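Local coordinates for protein alpha-glucosidase ([Eubacterium] rectale, PDB 6PNR) that probably hydrolyses alpha-linked sulfoquinovosides, glycosides of the sulfolipid sugar sulfoquinovose, as a family GH31 glycosidase, and is held here with an aza-sugar inhibitor in its active site, at residues F463-D467 / G468-V472; H488-I491 / G492-S496; V572-P575 / L576-Y580. All blocks are in the same frame, centred on the assembly; numbering follows the deposited sequence.

In the fold
The three contacts follow one another along the chain. Interactions 1 and 2 lie in the TIM-barrel domain of family 31, their centres about 10 Å apart, and they touch: Val472 CG1 packs 3.5 Å from Ser489 OG. Between them runs helix 469-481, which interaction 1 opens and which is followed by strand 490-491 of interaction 2. Interaction 3 belongs to the C-terminal domain, its centre about 20 Å from that of interaction 1 and about 24 Å from that of interaction 2, yet its residues lean on the same helix. One helix thus links the loop preceding it, a barrel strand leading to the inhibitor, and the start of the next domain's sheet.

Interaction 1 (F463-D467 / G468-V472); sequences FTIHD and GLASV
The Phe463 ring meets Leu469 obliquely, CE1 lying 4.2 Å from Leu469 CD1, with the two side chains side by side and pointing the same way. The other flat group, the imidazole of His466, has Ile465 CG2 centred over one face, 4.1 Å above the ring plane, while its ND1 is hydrogen-bonded to Ser122. Between these rings the chain folds back on itself: Gly468 N gives a weak, bent bond to Thr464 O (3.0 Å, N-H...O angle 129°), an i to i+4 closure of the alpha-turn kind. Thr464 O also accepts from water 1, which in turn accepts from Ala470 N, so the water ties the loop to the first turn of the helix. Gly468 fits because a beta carbon there would collide with Thr464 N. Its carbonyl O receives two donors from Ser471: the backbone N, and OG at 2.8 Å, which lies in the carbonyl plane. With chi1 at 65°, Ser471 OG sits between its own backbone N and carbonyl carbon, folded back far enough to reach Gly468 O. Water 2 donates both to this OG and to Asp467 OD1 at 2.8 Å, while Asp467 OD2 is held by Ser460 OG and Gly141 N. With an alanine in place of Ser471, Gly468 O would probably lose its side-chain donor and water 2 one acceptor, breaking the water-mediated link from Asp467 OD1 to the helix. The carboxylate lies about 12 Å from the bound inhibitor, so this hydrogen-bonded network at the start of the helix is remote from direct ligand contact. In the barrel domain it forms the lead-in to helix 469-481, with helix 504-514 packed against Phe463, Leu469 and Val472.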
loop_
_atom_site.group_PDB
_atom_site.type_symbol
_atom_site.label_atom_id
_atom_site.label_comp_id
_atom_site.label_asym_id
_atom_site.label_seq_id
_atom_site.Cartn_x
_atom_site.Cartn_y
_atom_site.Cartn_z
ATOM N N PHE A 463 5.451 -8.434 22.455
ATOM C CA PHE A 463 4.058 -8.557 22.875
ATOM C C PHE A 463 3.111 -7.868 21.902
ATOM O O PHE A 463 2.013 -7.460 22.302
ATOM C CB PHE A 463 3.840 -7.933 24.262
ATOM C CG PHE A 463 4.401 -8.719 25.435
ATOM C CD1 PHE A 463 3.778 -9.866 25.888
ATOM C CD2 PHE A 463 5.503 -8.248 26.133
ATOM C CE1 PHE A 463 4.283 -10.564 26.976
ATOM C CE2 PHE A 463 6.002 -8.932 27.231
ATOM C CZ PHE A 463 5.397 -10.082 27.654
ATOM N N THR A 464 3.525 -7.665 20.656
ATOM C CA THR A 464 2.652 -6.943 19.749
ATOM C C THR A 464 1.494 -7.836 19.322
ATOM O O THR A 464 1.545 -9.072 19.429
ATOM C CB THR A 464 3.403 -6.444 18.512
ATOM O OG1 THR A 464 3.900 -7.563 17.758
ATOM C CG2 THR A 464 4.547 -5.518 18.907
ATOM N N ILE A 465 0.428 -7.191 18.841
ATOM C CA ILE A 465 -0.784 -7.925 18.481
ATOM C C ILE A 465 -0.563 -8.724 17.200
ATOM O O ILE A 465 -0.913 -9.907 17.112
ATOM C CB ILE A 465 -1.976 -6.962 18.330
ATOM C CG1 ILE A 465 -2.466 -6.472 19.696
ATOM C CG2 ILE A 465 -3.107 -7.642 17.572
ATOM C CD1 ILE A 465 -2.862 -7.590 20.634
ATOM N N HIS A 466 0.004 -8.085 16.184
ATOM C CA HIS A 466 0.070 -8.687 14.866
ATOM C C HIS A 466 1.317 -9.527 14.633
ATOM O O HIS A 466 1.353 -10.272 13.649
ATOM C CB HIS A 466 -0.039 -7.601 13.788
ATOM C CG HIS A 466 -1.380 -6.939 13.752
ATOM N ND1 HIS A 466 -2.517 -7.592 13.325
ATOM C CD2 HIS A 466 -1.771 -5.691 14.105
ATOM C CE1 HIS A 466 -3.550 -6.771 13.407
ATOM N NE2 HIS A 466 -3.126 -5.615 13.885
ATOM N N ASP A 467 2.336 -9.463 15.513
ATOM C CA ASP A 467 3.448 -10.387 15.313
ATOM C C ASP A 467 4.096 -10.880 16.606
ATOM O O ASP A 467 5.211 -11.411 16.549
ATOM C CB ASP A 467 4.543 -9.755 14.428
ATOM C CG ASP A 467 5.397 -10.800 13.723
ATOM O OD1 ASP A 467 4.932 -11.962 13.579
ATOM O OD2 ASP A 467 6.532 -10.460 13.307
ATOM N N GLY A 468 3.438 -10.754 17.755
ATOM C CA GLY A 468 4.005 -11.255 18.988
ATOM C C GLY A 468 3.215 -12.408 19.568
ATOM O O GLY A 468 2.545 -13.144 18.837
ATOM N N LEU A 469 3.259 -12.531 20.900
ATOM C CA LEU A 469 2.695 -13.679 21.594
ATOM C C LEU A 469 1.228 -13.891 21.232
ATOM O O LEU A 469 0.800 -15.020 20.972
ATOM C CB LEU A 469 2.880 -13.493 23.110
ATOM C CG LEU A 469 2.607 -14.620 24.121
ATOM C CD1 LEU A 469 3.376 -14.335 25.409
ATOM C CD2 LEU A 469 1.121 -14.795 24.443
ATOM N N ALA A 470 0.452 -12.812 21.164
ATOM C CA ALA A 470 -0.986 -12.955 20.964
ATOM C C ALA A 470 -1.321 -13.605 19.621
ATOM O O ALA A 470 -2.331 -14.308 19.513
ATOM C CB ALA A 470 -1.660 -11.590 21.082
ATOM N N SER A 471 -0.486 -13.405 18.597
ATOM C CA SER A 471 -0.823 -13.909 17.268
ATOM C C SER A 471 -0.736 -15.426 17.214
ATOM O O SER A 471 -1.362 -16.042 16.344
ATOM C CB SER A 471 0.078 -13.262 16.193
ATOM O OG SER A 471 1.444 -13.629 16.349
ATOM N N VAL A 472 -0.002 -16.029 18.148
ATOM C CA VAL A 472 0.040 -17.480 18.286
ATOM C C VAL A 472 -1.352 -18.040 18.580
ATOM O O VAL A 472 -1.735 -19.104 18.069
ATOM C CB VAL A 472 1.034 -17.858 19.395
ATOM C CG1 VAL A 472 0.912 -19.358 19.732
ATOM C CG2 VAL A 472 2.464 -17.440 19.003
HETATM O O HOH W 1 1.218 -10.193 22.272
HETATM O O HOH W 2 3.076 -14.049 14.089
#

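Interaction 2 (H488-I491 / G492-S496); sequences HSDI and GGYTS. With 9VH ([(3~{S},4~{R},5~{R})-4,5-bis(oxidanyl)piperidin-3-yl]methanesulfonic acid), chain C.
Tyr494 CB rests 3.6 Å from Asp490 OD2, the two side chains running side by side with carboxylate and ring planes 46° apart. From there CG stands opposite the backbone N about the CA-CB bond (chi1 176°), which carries the ring away from the turn and up to the bound piperidine. CD1 is the first ring atom to approach it, being equally near the inhibitor's C5 and O4. CE1 comes closest, 3.3 Å from hydroxyl O5, and C5 itself stands 3.8 Å above the ring plane, displaced toward the rim, so one face of the tyrosine serves as a platform for the hydroxylated part of the inhibitor. At the tip, OH lies 3.7 Å from C2, the carbon carrying the sulfonatomethyl arm, and at the same separation from sulfonate O1. Hydrogen bonds to the inhibitor come from, among others, Gln273, Arg286, Trp289 and His523; the last also meets the Tyr494 ring edge-to-face. Short strand 490-491 pairs in parallel with 521-522, and the tyrosine follows its C-terminal end, the end at which TIM barrels carry their active sites. The chain leaves that strand by a type II beta turn from Asp490 to Gly493, closed by Gly493 N to Asp490 O at 2.9 Å with a nearly straight N-H...O angle of 169°, the donor standing above the carbonyl plane. Gly492 has the left-handed backbone angles of this turn's third position, where a beta carbon would jam against Ile491 O. Arg502 donates to the carbonyls of both glycines. Asp490 CB packs 3.8 Å from Gly493 O, and its OD1 is engaged in a salt bridge with Arg521. The Ile491 side chain turns the other way, onto Phe507, Ala511 and Ala514 of helix 504-514.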
loop_
_atom_site.group_PDB
_atom_site.type_symbol
_atom_site.label_atom_id
_atom_site.label_comp_id
_atom_site.label_asym_id
_atom_site.label_seq_id
_atom_site.Cartn_x
_atom_site.Cartn_y
_atom_site.Cartn_z
ATOM N N HIS A 488 1.865 -25.493 18.146
ATOM C CA HIS A 488 2.657 -24.939 19.237
ATOM C C HIS A 488 3.407 -23.720 18.706
ATOM O O HIS A 488 3.222 -23.312 17.559
ATOM C CB HIS A 488 3.602 -25.993 19.828
ATOM C CG HIS A 488 4.807 -26.309 18.991
ATOM N ND1 HIS A 488 4.742 -27.066 17.840
ATOM C CD2 HIS A 488 6.123 -26.037 19.185
ATOM C CE1 HIS A 488 5.961 -27.235 17.353
ATOM N NE2 HIS A 488 6.816 -26.616 18.151
ATOM N N SER A 489 4.232 -23.111 19.555
ATOM C CA SER A 489 5.010 -21.953 19.120
ATOM C C SER A 489 6.394 -21.984 19.751
ATOM O O SER A 489 6.636 -22.715 20.721
ATOM C CB SER A 489 4.302 -20.630 19.475
ATOM O OG SER A 489 4.033 -20.567 20.874
ATOM N N ASP A 490 7.309 -21.188 19.168
ATOM C CA ASP A 490 8.603 -20.894 19.796
ATOM C C ASP A 490 8.382 -20.157 21.111
ATOM O O ASP A 490 7.887 -19.025 21.105
ATOM C CB ASP A 490 9.462 -19.992 18.888
ATOM C CG ASP A 490 9.728 -20.574 17.509
ATOM O OD1 ASP A 490 9.959 -21.789 17.403
ATOM O OD2 ASP A 490 9.750 -19.779 16.532
ATOM N N ILE A 491 8.789 -20.755 22.229
ATOM C CA ILE A 491 8.613 -20.085 23.516
ATOM C C ILE A 491 9.566 -18.892 23.575
ATOM O O ILE A 491 10.786 -19.061 23.641
ATOM C CB ILE A 491 8.844 -21.033 24.692
ATOM C CG1 ILE A 491 7.713 -22.072 24.741
ATOM C CG2 ILE A 491 8.927 -20.227 25.993
ATOM C CD1 ILE A 491 7.950 -23.190 25.732
ATOM N N GLY A 492 9.012 -17.684 23.531
ATOM C CA GLY A 492 9.819 -16.481 23.458
ATOM C C GLY A 492 9.927 -15.856 22.090
ATOM O O GLY A 492 10.570 -14.802 21.961
ATOM N N GLY A 493 9.341 -16.468 21.058
ATOM C CA GLY A 493 9.387 -15.891 19.727
ATOM C C GLY A 493 10.707 -16.188 19.041
ATOM O O GLY A 493 11.591 -16.872 19.571
ATOM N N TYR A 494 10.844 -15.643 17.836
ATOM C CA TYR A 494 12.011 -15.923 17.015
ATOM C C TYR A 494 12.712 -14.648 16.554
ATOM O O TYR A 494 13.913 -14.504 16.783
ATOM C CB TYR A 494 11.643 -16.768 15.792
ATOM C CG TYR A 494 12.834 -16.988 14.865
ATOM C CD1 TYR A 494 13.796 -17.957 15.153
ATOM C CD2 TYR A 494 12.996 -16.220 13.709
ATOM C CE1 TYR A 494 14.888 -18.157 14.313
ATOM C CE2 TYR A 494 14.074 -16.421 12.851
ATOM C CZ TYR A 494 15.026 -17.382 13.170
ATOM O OH TYR A 494 16.108 -17.570 12.342
ATOM N N THR A 495 11.997 -13.722 15.910
ATOM C CA THR A 495 12.638 -12.704 15.069
ATOM C C THR A 495 13.089 -11.501 15.894
ATOM O O THR A 495 12.261 -10.791 16.473
ATOM C CB THR A 495 11.689 -12.227 13.968
ATOM O OG1 THR A 495 11.093 -13.355 13.306
ATOM C CG2 THR A 495 12.468 -11.357 12.934
ATOM N N SER A 496 14.394 -11.256 15.924
ATOM C CA SER A 496 14.957 -10.058 16.536
ATOM C C SER A 496 15.611 -9.231 15.439
ATOM O O SER A 496 16.571 -9.685 14.806
ATOM C CB SER A 496 15.963 -10.401 17.636
ATOM O OG SER A 496 16.609 -9.221 18.129
HETATM O O1 9VH C . 18.121 -19.512 9.923
HETATM S S1 9VH C . 17.656 -20.670 9.181
HETATM O O2 9VH C . 16.851 -20.255 8.059
HETATM O O3 9VH C . 18.748 -21.551 8.847
HETATM C C1 9VH C . 16.608 -21.538 10.316
HETATM C C2 9VH C . 15.336 -20.780 10.718
HETATM C C3 9VH C . 14.368 -20.829 9.546
HETATM N N1 9VH C . 12.984 -20.429 9.799
HETATM C C4 9VH C . 12.414 -21.104 10.965
HETATM C C5 9VH C . 13.288 -20.864 12.186
HETATM O O4 9VH C . 12.692 -21.531 13.296
HETATM C C6 9VH C . 14.687 -21.414 11.947
HETATM O O5 9VH C . 15.507 -21.204 13.093
#

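Interaction 3 (V572-P575 / L576-Y580); sequences VQRP and LFMHY
The backbone bends through Leu576 and Phe577 with angles close to a type I turn, closed by Met578 N to Pro575 O at 2.9 Å. Phe577 CG takes the position between its backbone N and carbonyl carbon (chi1 62°), and the ring comes back over the proline in a CH-pi contact: Pro575 CB is 3.9 Å from the ring centroid, 24° off the normal. Arg574 extends from CG to NE, crossing Met578 at about a right angle with CB 3.8 Å from Met578 SD. Its NH1 then donates to His579 NE2 at 2.8 Å, the partner lying in the guanidinium plane and close to the imidazole plane, though the two planes are 35° apart. Accepting there suggests that NE2 is unprotonated, so the ring is probably neutral. NH2 forms a salt bridge with Glu564, fixing the guanidinium from a second direction. This turn follows strand 573-574, outermost within this chain in the antiparallel C-terminal sheet, beside strand 593-595; Pro575 and Met578 pack on helix 469-481, while Met578 and His579 also reach helix 217-228.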
loop_
_atom_site.group_PDB
_atom_site.type_symbol
_atom_site.label_atom_id
_atom_site.label_comp_id
_atom_site.label_asym_id
_atom_site.label_seq_id
_atom_site.Cartn_x
_atom_site.Cartn_y
_atom_site.Cartn_z
ATOM N N VAL A 572 -6.987 -29.555 19.741
ATOM C CA VAL A 572 -6.628 -29.394 21.148
ATOM C C VAL A 572 -7.006 -27.998 21.644
ATOM O O VAL A 572 -7.548 -27.840 22.744
ATOM C CB VAL A 572 -5.136 -29.693 21.360
ATOM C CG1 VAL A 572 -4.746 -29.410 22.797
ATOM C CG2 VAL A 572 -4.835 -31.146 21.000
ATOM N N GLN A 573 -6.726 -26.968 20.851
ATOM C CA GLN A 573 -7.057 -25.588 21.197
ATOM C C GLN A 573 -8.283 -25.205 20.381
ATOM O O GLN A 573 -8.204 -25.112 19.153
ATOM C CB GLN A 573 -5.883 -24.643 20.914
ATOM C CG GLN A 573 -4.636 -24.987 21.733
ATOM C CD GLN A 573 -3.457 -24.060 21.443
ATOM O OE1 GLN A 573 -2.448 -24.482 20.884
ATOM N NE2 GLN A 573 -3.580 -22.802 21.841
ATOM N N ARG A 574 -9.410 -24.976 21.068
ATOM C CA ARG A 574 -10.737 -24.823 20.489
ATOM C C ARG A 574 -11.287 -23.429 20.731
ATOM O O ARG A 574 -11.047 -22.834 21.788
ATOM C CB ARG A 574 -11.715 -25.842 21.098
ATOM C CG ARG A 574 -11.144 -27.235 21.132
ATOM C CD ARG A 574 -12.012 -28.235 21.864
ATOM N NE ARG A 574 -11.318 -29.523 21.940
ATOM C CZ ARG A 574 -11.825 -30.629 22.472
ATOM N NH1 ARG A 574 -13.055 -30.621 22.982
ATOM N NH2 ARG A 574 -11.098 -31.743 22.501
ATOM N N PRO A 575 -12.052 -22.894 19.787
ATOM C CA PRO A 575 -12.703 -21.606 20.025
ATOM C C PRO A 575 -13.841 -21.775 21.018
ATOM O O PRO A 575 -14.424 -22.854 21.158
ATOM C CB PRO A 575 -13.212 -21.206 18.637
ATOM C CG PRO A 575 -13.419 -22.490 17.935
ATOM C CD PRO A 575 -12.369 -23.440 18.456
ATOM N N LEU A 576 -14.139 -20.697 21.738
ATOM C CA LEU A 576 -15.139 -20.814 22.792
ATOM C C LEU A 576 -16.479 -21.298 22.244
ATOM O O LEU A 576 -17.177 -22.070 22.912
ATOM C CB LEU A 576 -15.288 -19.477 23.513
ATOM C CG LEU A 576 -14.481 -19.270 24.795
ATOM C CD1 LEU A 576 -12.969 -19.458 24.577
ATOM C CD2 LEU A 576 -14.761 -17.880 25.356
ATOM N N PHE A 577 -16.832 -20.897 21.020
ATOM C CA PHE A 577 -18.127 -21.276 20.472
ATOM C C PHE A 577 -18.197 -22.738 20.073
ATOM O O PHE A 577 -19.281 -23.202 19.706
ATOM C CB PHE A 577 -18.500 -20.378 19.279
ATOM C CG PHE A 577 -17.552 -20.455 18.107
ATOM C CD1 PHE A 577 -17.619 -21.500 17.204
ATOM C CD2 PHE A 577 -16.609 -19.449 17.887
ATOM C CE1 PHE A 577 -16.762 -21.566 16.120
ATOM C CE2 PHE A 577 -15.745 -19.508 16.794
ATOM C CZ PHE A 577 -15.828 -20.563 15.905
ATOM N N MET A 578 -17.090 -23.481 20.142
ATOM C CA MET A 578 -17.153 -24.901 19.821
ATOM C C MET A 578 -17.909 -25.680 20.885
ATOM O O MET A 578 -18.467 -26.740 20.586
ATOM C CB MET A 578 -15.751 -25.481 19.654
ATOM C CG MET A 578 -15.748 -26.930 19.210
ATOM S SD MET A 578 -14.143 -27.461 18.609
ATOM C CE MET A 578 -14.189 -26.829 16.928
ATOM N N HIS A 579 -17.938 -25.185 22.124
ATOM C CA HIS A 579 -18.665 -25.851 23.195
ATOM C C HIS A 579 -19.745 -24.979 23.810
ATOM O O HIS A 579 -20.469 -25.451 24.692
ATOM C CB HIS A 579 -17.709 -26.315 24.297
ATOM C CG HIS A 579 -16.793 -27.413 23.870
ATOM N ND1 HIS A 579 -17.245 -28.676 23.554
ATOM C CD2 HIS A 579 -15.448 -27.439 23.706
ATOM C CE1 HIS A 579 -16.216 -29.434 23.213
ATOM N NE2 HIS A 579 -15.116 -28.705 23.288
ATOM N N TYR A 580 -19.863 -23.719 23.387
ATOM C CA TYR A 580 -20.924 -22.823 23.844
ATOM C C TYR A 580 -21.507 -22.132 22.617
ATOM O O TYR A 580 -21.291 -20.940 22.395
ATOM C CB TYR A 580 -20.386 -21.831 24.872
ATOM C CG TYR A 580 -19.722 -22.543 26.023
ATOM C CD1 TYR A 580 -20.482 -23.077 27.063
ATOM C CD2 TYR A 580 -18.343 -22.721 26.058
ATOM C CE1 TYR A 580 -19.887 -23.737 28.113
ATOM C CE2 TYR A 580 -17.733 -23.389 27.112
ATOM C CZ TYR A 580 -18.515 -23.898 28.137
ATOM O OH TYR A 580 -17.929 -24.572 29.186
#